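Local coordinates for phosphate-specific transport system accessory protein PhoU homolog (PDB 2I0M) that probably takes part in regulating phosphate uptake, as a homodimeric, zinc-binding accessory protein of the phosphate-specific transport system, at residues 8-12 against 62-66. Sequence-based numbering, arbitrary orientation.
Sequences ELHEL and TCARL. With ZN (zinc ion), chain C.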
loop_
_atom_site.group_PDB
_atom_site.type_symbol
_atom_site.label_atom_id
_atom_site.label_comp_id
_atom_site.label_asym_id
_atom_site.label_seq_id
_atom_site.Cartn_x
_atom_site.Cartn_y
_atom_site.Cartn_z
ATOM N N GLU A 8 -28.906 6.849 4.402
ATOM C CA GLU A 8 -27.898 6.161 5.213
ATOM C C GLU A 8 -26.546 5.982 4.498
ATOM O O GLU A 8 -25.483 6.193 5.094
ATOM C CB GLU A 8 -28.430 4.794 5.628
ATOM C CG GLU A 8 -27.859 4.280 6.930
ATOM C CD GLU A 8 -28.513 4.921 8.127
ATOM O OE1 GLU A 8 -28.198 6.098 8.416
ATOM O OE2 GLU A 8 -29.339 4.242 8.773
ATOM N N LEU A 9 -26.595 5.584 3.228
ATOM C CA LEU A 9 -25.396 5.479 2.403
ATOM C C LEU A 9 -24.731 6.839 2.255
ATOM O O LEU A 9 -23.524 6.975 2.444
ATOM C CB LEU A 9 -25.724 4.906 1.019
ATOM C CG LEU A 9 -26.233 3.468 0.964
ATOM C CD1 LEU A 9 -26.162 2.936 -0.466
ATOM C CD2 LEU A 9 -25.447 2.586 1.908
ATOM N N HIS A 10 -25.538 7.835 1.914
ATOM C CA HIS A 10 -25.075 9.205 1.782
ATOM C C HIS A 10 -24.375 9.677 3.051
ATOM O O HIS A 10 -23.320 10.306 2.984
ATOM C CB HIS A 10 -26.237 10.141 1.443
ATOM C CG HIS A 10 -25.886 11.579 1.615
ATOM N ND1 HIS A 10 -25.135 12.271 0.689
ATOM C CD2 HIS A 10 -26.101 12.429 2.641
ATOM C CE1 HIS A 10 -24.937 13.498 1.121
ATOM N NE2 HIS A 10 -25.518 13.619 2.300
ATOM N N GLU A 11 -24.968 9.368 4.204
ATOM C CA GLU A 11 -24.359 9.684 5.498
ATOM C C GLU A 11 -23.060 8.924 5.727
ATOM O O GLU A 11 -22.118 9.472 6.274
ATOM C CB GLU A 11 -25.353 9.459 6.645
ATOM C CG GLU A 11 -26.205 10.692 6.952
ATOM C CD GLU A 11 -27.541 10.369 7.623
ATOM O OE1 GLU A 11 -28.438 11.251 7.616
ATOM O OE2 GLU A 11 -27.706 9.247 8.159
ATOM N N LEU A 12 -23.011 7.664 5.287
ATOM C CA LEU A 12 -21.777 6.879 5.308
ATOM C C LEU A 12 -20.695 7.513 4.431
ATOM O O LEU A 12 -19.527 7.562 4.808
ATOM C CB LEU A 12 -22.031 5.434 4.852
ATOM C CG LEU A 12 -21.087 4.297 5.291
ATOM C CD1 LEU A 12 -20.936 3.275 4.167
ATOM C CD2 LEU A 12 -19.724 4.778 5.743
ATOM N N THR A 62 -20.005 0.613 10.815
ATOM C CA THR A 62 -21.309 0.997 10.269
ATOM C C THR A 62 -21.494 0.481 8.828
ATOM O O THR A 62 -22.616 0.221 8.408
ATOM C CB THR A 62 -21.646 2.535 10.392
ATOM O OG1 THR A 62 -21.378 3.216 9.170
ATOM C CG2 THR A 62 -20.917 3.202 11.546
ATOM N N CYS A 63 -20.394 0.320 8.092
ATOM C CA CYS A 63 -20.411 -0.397 6.805
ATOM C C CYS A 63 -20.878 -1.836 7.013
ATOM O O CYS A 63 -21.907 -2.251 6.464
ATOM C CB CYS A 63 -19.022 -0.427 6.165
ATOM S SG CYS A 63 -18.514 1.000 5.168
ATOM N N ALA A 64 -20.124 -2.585 7.819
ATOM C CA ALA A 64 -20.410 -4.002 8.079
ATOM C C ALA A 64 -21.850 -4.224 8.533
ATOM O O ALA A 64 -22.504 -5.154 8.077
ATOM C CB ALA A 64 -19.428 -4.579 9.091
ATOM N N ARG A 65 -22.347 -3.355 9.408
ATOM C CA ARG A 65 -23.729 -3.445 9.852
ATOM C C ARG A 65 -24.732 -2.966 8.796
ATOM O O ARG A 65 -25.893 -3.381 8.820
ATOM C CB ARG A 65 -23.941 -2.676 11.160
ATOM C CG ARG A 65 -24.219 -1.205 10.953
ATOM C CD ARG A 65 -25.205 -0.665 11.968
ATOM N NE ARG A 65 -25.671 0.661 11.575
ATOM C CZ ARG A 65 -25.082 1.801 11.921
ATOM N NH1 ARG A 65 -25.584 2.959 11.505
ATOM N NH2 ARG A 65 -23.994 1.788 12.685
ATOM N N LEU A 66 -24.308 -2.093 7.883
ATOM C CA LEU A 66 -25.253 -1.552 6.899
ATOM C C LEU A 66 -25.717 -2.585 5.899
ATOM O O LEU A 66 -26.862 -2.551 5.454
ATOM C CB LEU A 66 -24.712 -0.321 6.167
ATOM C CG LEU A 66 -25.260 1.029 6.639
ATOM C CD1 LEU A 66 -24.859 2.130 5.665
ATOM C CD2 LEU A 66 -26.773 0.977 6.804
HETATM ZN ZN ZN C . -25.819 15.420 3.487
#
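L66 reaches between E8 and L9 with its two methyl groups, and the contact illustrates how antiparallel helices can meet through apolar packing: no hydrogen bond crosses between residues 8-12 and 62-66, and side-chain packing joins them. CD2 of L66 lies 3.5 Å from CG of E8, while CD1 of L66 meets CD2 of L9 at 3.8 Å and also lies near CG of E8. E8 serves here through the aliphatic part of its chain: CG stands anti to the backbone N (chi1 -152°) and meets L66, and the bend at chi2 (79°) then swings the carboxylate off the leucine.

The second group of apolar contacts lies one turn on from E8 in helix 5-35 and one turn back from L66 in helix 39-66. There CD1 of L12 rests on SG of C63, 3.5 Å away, and CD2 of L12 is also near the sulfur. L12 and T62 run past each other in opposite directions, CG of the leucine 4.0 Å from OG1 of the threonine, a van der Waals approach. CD1 of L12 is 4.4 Å from CD1 of L66, which connects the two groups.

The segments belong to an antiparallel hairpin in the all-helical PhoU fold, and they pair the beginning of one helix with the end of the other. Their axes pass 11.3 Å apart at an angle of 161°, a separation bridged by side chains from both helices. Helix 74-105 packs against this contact: I83 touches both L12 and C63, and M84 touches C63. Beyond C63, A64 packs on L77 of the second subunit.

OE2 of E8 and NH1 of R65 carry opposite charges but stay 4.8 Å apart, too far for a salt bridge. H10, on the face of helix 5-35 turned away from residues 62-66, binds a zinc ion through NE2.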